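Local coordinates for ankyrin repeat domain protein (Legionella pneumophila subsp. pneumophila, PDB 6MCA) that is a Legionella effector, with ankyrin repeats and a cysteine protease-like character, which interacts with host LARP7 of the 7SK snRNP complex, at residues A[123-128]-A[138-143]; A[264-269]-A[345-350]; A[278-283]-A[349-354]. One frame throughout, in Å; residues are numbered along the deposited sequence.

Interaction 1 (A[123-128]-A[138-143])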
loop_
_atom_site.group_PDB
_atom_site.type_symbol
_atom_site.label_atom_id
_atom_site.label_comp_id
_atom_site.label_asym_id
_atom_site.label_seq_id
_atom_site.Cartn_x
_atom_site.Cartn_y
_atom_site.Cartn_z
ATOM N N CYS A 123 -8.498 -3.758 7.569
ATOM C CA CYS A 123 -9.692 -4.572 7.730
ATOM C C CYS A 123 -9.970 -5.384 6.465
ATOM O O CYS A 123 -9.281 -5.267 5.449
ATOM C CB CYS A 123 -10.888 -3.698 8.103
ATOM S SG CYS A 123 -11.560 -2.696 6.761
ATOM N N VAL A 124 -11.011 -6.218 6.536
ATOM C CA VAL A 124 -11.308 -7.170 5.468
ATOM C C VAL A 124 -11.677 -6.459 4.171
ATOM O O VAL A 124 -11.395 -6.961 3.077
ATOM C CB VAL A 124 -12.426 -8.128 5.932
ATOM C CG1 VAL A 124 -12.818 -9.096 4.826
ATOM C CG2 VAL A 124 -11.990 -8.887 7.177
ATOM N N LEU A 125 -12.293 -5.279 4.264
ATOM C CA LEU A 125 -12.814 -4.589 3.089
ATOM C C LEU A 125 -11.758 -3.820 2.303
ATOM O O LEU A 125 -12.043 -3.406 1.175
ATOM C CB LEU A 125 -13.922 -3.616 3.504
ATOM C CG LEU A 125 -15.367 -4.114 3.540
ATOM C CD1 LEU A 125 -16.264 -3.045 4.143
ATOM C CD2 LEU A 125 -15.845 -4.494 2.150
ATOM N N VAL A 126 -10.559 -3.624 2.859
ATOM C CA VAL A 126 -9.611 -2.666 2.287
ATOM C C VAL A 126 -9.229 -3.056 0.863
ATOM O O VAL A 126 -9.312 -2.245 -0.068
ATOM C CB VAL A 126 -8.370 -2.541 3.189
ATOM C CG1 VAL A 126 -7.239 -1.846 2.444
ATOM C CG2 VAL A 126 -8.717 -1.789 4.463
ATOM N N TYR A 127 -8.800 -4.301 0.671
ATOM C CA TYR A 127 -8.309 -4.719 -0.638
ATOM C C TYR A 127 -9.432 -4.829 -1.668
ATOM O O TYR A 127 -9.239 -4.398 -2.813
ATOM C CB TYR A 127 -7.538 -6.038 -0.525
ATOM C CG TYR A 127 -6.125 -5.847 -0.025
ATOM C CD1 TYR A 127 -5.194 -5.137 -0.773
ATOM C CD2 TYR A 127 -5.724 -6.363 1.201
ATOM C CE1 TYR A 127 -3.903 -4.952 -0.319
ATOM C CE2 TYR A 127 -4.433 -6.183 1.663
ATOM C CZ TYR A 127 -3.528 -5.477 0.899
ATOM O OH TYR A 127 -2.242 -5.295 1.356
ATOM N N PRO A 128 -10.603 -5.391 -1.339
ATOM C CA PRO A 128 -11.708 -5.340 -2.312
ATOM C C PRO A 128 -12.138 -3.924 -2.657
ATOM O O PRO A 128 -12.539 -3.672 -3.800
ATOM C CB PRO A 128 -12.834 -6.124 -1.620
ATOM C CG PRO A 128 -12.423 -6.253 -0.198
ATOM C CD PRO A 128 -10.936 -6.270 -0.204
ATOM N N GLN A 138 -20.279 -6.469 -1.644
ATOM C CA GLN A 138 -21.687 -6.567 -1.279
ATOM C C GLN A 138 -21.941 -7.774 -0.384
ATOM O O GLN A 138 -22.772 -7.713 0.529
ATOM C CB GLN A 138 -22.551 -6.634 -2.537
ATOM C CG GLN A 138 -22.607 -5.325 -3.302
ATOM C CD GLN A 138 -23.219 -5.478 -4.678
ATOM O OE1 GLN A 138 -23.539 -6.587 -5.108
ATOM N NE2 GLN A 138 -23.382 -4.362 -5.379
ATOM N N LEU A 139 -21.233 -8.880 -0.633
ATOM C CA LEU A 139 -21.339 -10.032 0.257
ATOM C C LEU A 139 -20.900 -9.671 1.671
ATOM O O LEU A 139 -21.531 -10.087 2.650
ATOM C CB LEU A 139 -20.508 -11.196 -0.285
ATOM C CG LEU A 139 -20.475 -12.474 0.558
ATOM C CD1 LEU A 139 -21.881 -12.919 0.943
ATOM C CD2 LEU A 139 -19.741 -13.582 -0.180
ATOM N N LEU A 140 -19.826 -8.888 1.798
ATOM C CA LEU A 140 -19.374 -8.468 3.121
ATOM C C LEU A 140 -20.346 -7.474 3.750
ATOM O O LEU A 140 -20.576 -7.509 4.966
ATOM C CB LEU A 140 -17.969 -7.875 3.030
ATOM C CG LEU A 140 -16.858 -8.870 2.688
ATOM C CD1 LEU A 140 -15.580 -8.145 2.293
ATOM C CD2 LEU A 140 -16.605 -9.812 3.855
ATOM N N TYR A 141 -20.918 -6.576 2.942
ATOM C CA TYR A 141 -21.935 -5.653 3.440
ATOM C C TYR A 141 -23.117 -6.412 4.027
ATOM O O TYR A 141 -23.614 -6.078 5.108
ATOM C CB TYR A 141 -22.425 -4.736 2.318
ATOM C CG TYR A 141 -21.394 -3.805 1.720
ATOM C CD1 TYR A 141 -20.284 -3.395 2.445
ATOM C CD2 TYR A 141 -21.544 -3.329 0.423
ATOM C CE1 TYR A 141 -19.348 -2.538 1.889
ATOM C CE2 TYR A 141 -20.616 -2.478 -0.139
ATOM C CZ TYR A 141 -19.520 -2.085 0.596
ATOM O OH TYR A 141 -18.597 -1.234 0.033
ATOM N N HIS A 142 -23.585 -7.440 3.312
ATOM C CA HIS A 142 -24.758 -8.190 3.746
ATOM C C HIS A 142 -24.537 -8.857 5.097
ATOM O O HIS A 142 -25.499 -9.083 5.841
ATOM C CB HIS A 142 -25.121 -9.231 2.685
ATOM C CG HIS A 142 -26.249 -10.133 3.079
ATOM N ND1 HIS A 142 -26.168 -11.507 2.991
ATOM C CD2 HIS A 142 -27.486 -9.860 3.557
ATOM C CE1 HIS A 142 -27.305 -12.040 3.401
ATOM N NE2 HIS A 142 -28.122 -11.062 3.750
ATOM N N HIS A 143 -23.288 -9.167 5.439
ATOM C CA HIS A 143 -22.969 -9.833 6.692
ATOM C C HIS A 143 -22.415 -8.882 7.746
ATOM O O HIS A 143 -21.968 -9.339 8.802
ATOM C CB HIS A 143 -21.992 -10.983 6.441
ATOM C CG HIS A 143 -22.631 -12.190 5.827
ATOM N ND1 HIS A 143 -23.222 -13.183 6.579
ATOM C CD2 HIS A 143 -22.784 -12.558 4.533
ATOM C CE1 HIS A 143 -23.705 -14.114 5.776
ATOM N NE2 HIS A 143 -23.453 -13.758 4.529
#
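The turn leading into helix 126-131 faces helix 134-142, and the backbones come nearest at the CA atoms of Leu125 and Leu140, 7.6 Å apart. No hydrogen bond crosses the gap; apolar groups, mostly methyls, meet there. Leu140 does most of the work from the second helix. With its CG anti to the carbonyl carbon (chi1 -69°), the side chain reaches across, and its CD1 branch ends among three partners. Leu125 CD2 is the closest, 3.7 Å from Leu140 CD1, as the two leucines run antiparallel, tip beside stem. Val124 sends its CG1 branch to the same methyl, stopping 3.9 Å from Leu140 CD1, and also touches CD2, so it meets both ends of the leucine fork. Pro128 adds a looser contact through its ring carbon CG, 4.4 Å from Leu140 CD1. The second branch of Leu125 has a different neighbour: Leu125 CD1 lies 3.9 Å from Tyr141 CE1, near the plane of the phenol ring and at its edge, the leucine standing roughly perpendicular to the tyrosine side chain. Tyr141 sits at the more open side of the contact, whereas the aliphatic residues are buried. Ahead of helix 126-131, Cys123 opens a type I turn, and its SG takes a weak capping bond from Leu125 N. Val124 also touches His93 and Val96 of helix 91-97, and Leu140 touches Leu108 of helix 101-109, so the layer continues into neighbouring helices. Such leucine- and valine-lined packing of consecutive short helices is what holds together the antiparallel helix pairs (helix-loop-helix) of ankyrin repeats.

Interaction 2 (A[264-269]-A[345-350])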
loop_
_atom_site.group_PDB
_atom_site.type_symbol
_atom_site.label_atom_id
_atom_site.label_comp_id
_atom_site.label_asym_id
_atom_site.label_seq_id
_atom_site.Cartn_x
_atom_site.Cartn_y
_atom_site.Cartn_z
ATOM N N ARG A 264 17.393 -5.147 2.353
ATOM C CA ARG A 264 17.860 -4.291 3.444
ATOM C C ARG A 264 16.708 -3.510 4.074
ATOM O O ARG A 264 16.839 -2.326 4.394
ATOM C CB ARG A 264 18.953 -3.343 2.956
ATOM C CG ARG A 264 20.295 -4.000 2.718
ATOM C CD ARG A 264 21.265 -2.947 2.224
ATOM N NE ARG A 264 21.995 -2.324 3.320
ATOM C CZ ARG A 264 22.846 -1.317 3.159
ATOM N NH1 ARG A 264 23.035 -0.793 1.951
ATOM N NH2 ARG A 264 23.475 -0.800 4.206
ATOM N N GLY A 265 15.565 -4.170 4.238
ATOM C CA GLY A 265 14.410 -3.528 4.832
ATOM C C GLY A 265 13.719 -2.498 3.969
ATOM O O GLY A 265 12.850 -1.779 4.469
ATOM N N HIS A 266 14.070 -2.403 2.687
ATOM C CA HIS A 266 13.476 -1.421 1.794
ATOM C C HIS A 266 12.984 -2.101 0.527
ATOM O O HIS A 266 13.483 -3.157 0.132
ATOM C CB HIS A 266 14.473 -0.314 1.430
ATOM C CG HIS A 266 14.905 0.518 2.597
ATOM N ND1 HIS A 266 14.124 0.686 3.720
ATOM C CD2 HIS A 266 16.037 1.227 2.816
ATOM C CE1 HIS A 266 14.756 1.463 4.581
ATOM N NE2 HIS A 266 15.919 1.806 4.056
ATOM N N ALA A 267 11.999 -1.483 -0.113
ATOM C CA ALA A 267 11.484 -1.957 -1.390
ATOM C C ALA A 267 12.105 -1.129 -2.506
ATOM O O ALA A 267 11.896 0.087 -2.572
ATOM C CB ALA A 267 9.959 -1.870 -1.436
ATOM N N LEU A 268 12.881 -1.780 -3.364
ATOM C CA LEU A 268 13.358 -1.158 -4.589
ATOM C C LEU A 268 12.585 -1.749 -5.758
ATOM O O LEU A 268 12.008 -2.835 -5.660
ATOM C CB LEU A 268 14.869 -1.347 -4.771
ATOM C CG LEU A 268 15.462 -2.743 -4.955
ATOM C CD1 LEU A 268 16.796 -2.634 -5.674
ATOM C CD2 LEU A 268 15.642 -3.438 -3.619
ATOM N N CYS A 269 12.529 -1.015 -6.863
ATOM C CA CYS A 269 11.632 -1.392 -7.946
ATOM C C CYS A 269 12.403 -1.627 -9.235
ATOM O O CYS A 269 13.387 -0.942 -9.517
ATOM C CB CYS A 269 10.555 -0.327 -8.156
ATOM S SG CYS A 269 9.336 -0.273 -6.820
ATOM N N GLY A 345 14.402 8.607 6.162
ATOM C CA GLY A 345 13.215 7.785 6.270
ATOM C C GLY A 345 13.272 6.535 5.402
ATOM O O GLY A 345 14.338 6.041 5.022
ATOM N N ASN A 346 12.083 6.023 5.095
ATOM C CA ASN A 346 11.921 4.826 4.280
ATOM C C ASN A 346 11.573 5.244 2.856
ATOM O O ASN A 346 10.589 5.960 2.638
ATOM C CB ASN A 346 10.837 3.918 4.862
ATOM C CG ASN A 346 10.880 2.515 4.291
ATOM O OD1 ASN A 346 11.514 2.265 3.264
ATOM N ND2 ASN A 346 10.202 1.587 4.956
ATOM N N CYS A 347 12.376 4.796 1.895
ATOM C CA CYS A 347 12.234 5.195 0.502
ATOM C C CYS A 347 11.354 4.253 -0.309
ATOM O O CYS A 347 11.202 4.465 -1.518
ATOM C CB CYS A 347 13.614 5.284 -0.157
ATOM S SG CYS A 347 14.504 3.709 -0.186
ATOM N N SER A 348 10.777 3.224 0.318
ATOM C CA SER A 348 10.001 2.234 -0.425
ATOM C C SER A 348 8.826 2.881 -1.149
ATOM O O SER A 348 8.587 2.615 -2.335
ATOM C CB SER A 348 9.515 1.139 0.525
ATOM O OG SER A 348 10.592 0.573 1.249
ATOM N N TRP A 349 8.081 3.738 -0.447
ATOM C CA TRP A 349 6.949 4.419 -1.066
ATOM C C TRP A 349 7.395 5.241 -2.267
ATOM O O TRP A 349 6.799 5.155 -3.346
ATOM C CB TRP A 349 6.243 5.307 -0.040
ATOM C CG TRP A 349 5.190 6.185 -0.648
ATOM C CD1 TRP A 349 5.344 7.471 -1.082
ATOM C CD2 TRP A 349 3.821 5.840 -0.895
ATOM N NE1 TRP A 349 4.156 7.947 -1.581
ATOM C CE2 TRP A 349 3.205 6.965 -1.478
ATOM C CE3 TRP A 349 3.057 4.689 -0.677
ATOM C CZ2 TRP A 349 1.862 6.974 -1.846
ATOM C CZ3 TRP A 349 1.722 4.700 -1.044
ATOM C CH2 TRP A 349 1.139 5.834 -1.621
ATOM N N ALA A 350 8.449 6.045 -2.096
ATOM C CA ALA A 350 8.946 6.862 -3.197
ATOM C C ALA A 350 9.445 5.997 -4.347
ATOM O O ALA A 350 9.269 6.345 -5.521
ATOM C CB ALA A 350 10.053 7.792 -2.703
HETATM O O HOH W 1 10.135 -0.883 4.059
#
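Ser348 OG meets the backbone of strand 266-273 head-on: Ala267 N donates to it over 2.8 Å with a nearly straight N-H...O angle of 167°. The hydroxyl is placed there by its first torsion, which sets OG beside its own backbone N and anti to the carbonyl carbon. Its proton goes the other way, to Asn346 OD1, 2.8 Å from Ser348 OG. Asn346 caps the start of helix 348-353, and the same OD1 also accepts from Ser348 N at 3.2 Å; both donors arrive from one face of the amide, out of its plane. The other end of that amide, Asn346 ND2, gives its hydrogen to a water 2.6 Å away, which in turn donates to Gly265 O and to Ser348 OG, tying the loop before the strand to the loop before the helix. His266 runs past Asn346 in the opposite direction, its ring turned 43° from the amide. Its ND1 lies 3.1 Å from Asn346 OD1, but the angle is too poor for a hydrogen bond; ND1 makes a weak bond to its neighbour Gly265 O. Cys347 holds SG between its backbone N and carbonyl carbon (chi1 62°), which turns the sulfur toward the imidazole: SG stands 4.6 Å from the centroid of the His266 ring, approaching obliquely. Phe186, from a loop, packs on Ala267, Asn346 and Ser348. A cysteine at the start of a helix, beside a histidine on a neighbouring strand, is the arrangement of papain-like cysteine proteases, consistent with the protease-like character of this effector.

Interaction 3 (A[278-283]-A[349-354])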
loop_
_atom_site.group_PDB
_atom_site.type_symbol
_atom_site.label_atom_id
_atom_site.label_comp_id
_atom_site.label_asym_id
_atom_site.label_seq_id
_atom_site.Cartn_x
_atom_site.Cartn_y
_atom_site.Cartn_z
ATOM N N ALA A 278 15.020 -1.415 -15.914
ATOM C CA ALA A 278 15.210 -0.200 -15.135
ATOM C C ALA A 278 15.242 -0.534 -13.656
ATOM O O ALA A 278 14.387 -1.278 -13.168
ATOM C CB ALA A 278 14.103 0.821 -15.412
ATOM N N LYS A 279 16.222 0.029 -12.957
ATOM C CA LYS A 279 16.334 -0.079 -11.511
ATOM C C LYS A 279 16.034 1.274 -10.881
ATOM O O LYS A 279 16.578 2.303 -11.309
ATOM C CB LYS A 279 17.723 -0.566 -11.092
ATOM C CG LYS A 279 17.890 -0.690 -9.584
ATOM C CD LYS A 279 19.145 -1.460 -9.216
ATOM C CE LYS A 279 20.392 -0.730 -9.673
ATOM N NZ LYS A 279 21.631 -1.385 -9.167
ATOM N N ILE A 280 15.168 1.258 -9.869
ATOM C CA ILE A 280 14.721 2.437 -9.144
ATOM C C ILE A 280 15.005 2.188 -7.671
ATOM O O ILE A 280 14.417 1.283 -7.058
ATOM C CB ILE A 280 13.230 2.721 -9.368
ATOM C CG1 ILE A 280 12.908 2.772 -10.863
ATOM C CG2 ILE A 280 12.824 4.008 -8.666
ATOM C CD1 ILE A 280 11.436 2.621 -11.171
ATOM N N ASP A 281 15.913 2.987 -7.107
ATOM C CA ASP A 281 16.227 2.946 -5.681
ATOM C C ASP A 281 16.658 4.358 -5.291
ATOM O O ASP A 281 17.803 4.749 -5.535
ATOM C CB ASP A 281 17.314 1.922 -5.378
ATOM C CG ASP A 281 17.569 1.761 -3.890
ATOM O OD1 ASP A 281 16.863 2.407 -3.084
ATOM O OD2 ASP A 281 18.478 0.987 -3.523
ATOM N N ARG A 282 15.737 5.110 -4.696
ATOM C CA ARG A 282 15.977 6.498 -4.328
ATOM C C ARG A 282 16.617 6.644 -2.953
ATOM O O ARG A 282 16.758 7.770 -2.466
ATOM C CB ARG A 282 14.664 7.283 -4.378
ATOM C CG ARG A 282 13.924 7.148 -5.698
ATOM C CD ARG A 282 12.498 7.667 -5.597
ATOM N NE ARG A 282 12.450 9.120 -5.467
ATOM C CZ ARG A 282 11.352 9.848 -5.650
ATOM N NH1 ARG A 282 11.398 11.166 -5.515
ATOM N NH2 ARG A 282 10.210 9.259 -5.976
ATOM N N GLY A 283 17.009 5.539 -2.323
ATOM C CA GLY A 283 17.595 5.591 -0.999
ATOM C C GLY A 283 19.099 5.782 -0.999
ATOM O O GLY A 283 19.637 6.536 -1.816
ATOM N N TRP A 349 8.081 3.738 -0.447
ATOM C CA TRP A 349 6.949 4.419 -1.066
ATOM C C TRP A 349 7.395 5.241 -2.267
ATOM O O TRP A 349 6.799 5.155 -3.346
ATOM C CB TRP A 349 6.243 5.307 -0.040
ATOM C CG TRP A 349 5.190 6.185 -0.648
ATOM C CD1 TRP A 349 5.344 7.471 -1.082
ATOM C CD2 TRP A 349 3.821 5.840 -0.895
ATOM N NE1 TRP A 349 4.156 7.947 -1.581
ATOM C CE2 TRP A 349 3.205 6.965 -1.478
ATOM C CE3 TRP A 349 3.057 4.689 -0.677
ATOM C CZ2 TRP A 349 1.862 6.974 -1.846
ATOM C CZ3 TRP A 349 1.722 4.700 -1.044
ATOM C CH2 TRP A 349 1.139 5.834 -1.621
ATOM N N ALA A 350 8.449 6.045 -2.096
ATOM C CA ALA A 350 8.946 6.862 -3.197
ATOM C C ALA A 350 9.445 5.997 -4.347
ATOM O O ALA A 350 9.269 6.345 -5.521
ATOM C CB ALA A 350 10.053 7.792 -2.703
ATOM N N ASN A 351 10.069 4.859 -4.027
ATOM C CA ASN A 351 10.532 3.952 -5.072
ATOM C C ASN A 351 9.365 3.418 -5.891
ATOM O O ASN A 351 9.456 3.316 -7.120
ATOM C CB ASN A 351 11.327 2.799 -4.458
ATOM C CG ASN A 351 12.715 3.219 -4.013
ATOM O OD1 ASN A 351 13.204 4.283 -4.389
ATOM N ND2 ASN A 351 13.358 2.379 -3.210
ATOM N N VAL A 352 8.257 3.077 -5.230
ATOM C CA VAL A 352 7.090 2.598 -5.967
ATOM C C VAL A 352 6.468 3.729 -6.781
ATOM O O VAL A 352 6.041 3.523 -7.923
ATOM C CB VAL A 352 6.070 1.955 -5.010
ATOM C CG1 VAL A 352 4.857 1.466 -5.787
ATOM C CG2 VAL A 352 6.711 0.807 -4.248
ATOM N N GLN A 353 6.410 4.938 -6.212
ATOM C CA GLN A 353 5.850 6.070 -6.948
ATOM C C GLN A 353 6.643 6.354 -8.216
ATOM O O GLN A 353 6.063 6.644 -9.270
ATOM C CB GLN A 353 5.809 7.326 -6.072
ATOM C CG GLN A 353 5.063 7.191 -4.757
ATOM C CD GLN A 353 3.743 6.465 -4.896
ATOM O OE1 GLN A 353 2.833 6.932 -5.581
ATOM N NE2 GLN A 353 3.631 5.317 -4.240
ATOM N N ALA A 354 7.974 6.275 -8.136
ATOM C CA ALA A 354 8.821 6.599 -9.279
ATOM C C ALA A 354 8.651 5.634 -10.444
ATOM O O ALA A 354 9.163 5.916 -11.531
ATOM C CB ALA A 354 10.289 6.635 -8.851
#
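Ala350 O is held from two sides: Arg282 NH2 reaches it over 3.1 Å, while Ala354 N, its ordinary helical partner, comes in at 2.9 Å from the opposite face of the carbonyl. Arg282 NH2 sits above the carbonyl plane, not on a lone pair, with an N-H...O angle of 149°. To get there the Arg282 chain bends at its third torsion (chi3 70°), folding the guanidinium back over the helix so that the methyl of Ala350 lies against one of its faces, CB being 3.6 Å from Arg282 NH2. NE donates to Ser340 O and NH1 meets a glycerol; NH2 also bonds Tyr380 OH. A shorter bond is made at the base of the same residue, where Arg282 N donates to Asn351 OD1 at 2.7 Å and an almost straight 167°. Here helix 348-353 is laid against the antiparallel sheet at the point where strand 276-280 gives way to a loop, consistent with the helix-on-sheet core of a papain-like cysteine protease. Asn351 ties the loop after strand 276-280 to strand 266-273, since its other amide atom, ND2, gives a hydrogen bond to Ala267 O. Asp281 OD1 comes within 3.5 Å of Asn351 ND2, its carboxylate standing nearly square to the amide, but it spends itself on Gly283 N in an Asx turn that shapes the loop. The apolar part of the contact is Ile280 CG2, 3.7 Å from Ala354 CB, and the same isoleucine also packs on Val355 and Val358 of helix 355-364.

Interaction 1 comes first along the chain and lies within the ankyrin repeat region; its centre is about 30 Å from that of interaction 2 and about 32 Å from that of interaction 3, with no touch between them. Interactions 2 and 3 are nearly one site, their centres about 7 Å apart. Both close on helix 348-353, their segments overlapping at Trp349 and Ala350, and both start from adjacent antiparallel strands of the five-strand sheet. Ser348 and Asn351 reach strand 266-273, while Ala350, Asn351 and Ala354 meet the end of 276-280 and its loop. Helix 147-162, touched by Cys123 and Leu125 and by Trp349, lies between the repeat region and the protease-like core.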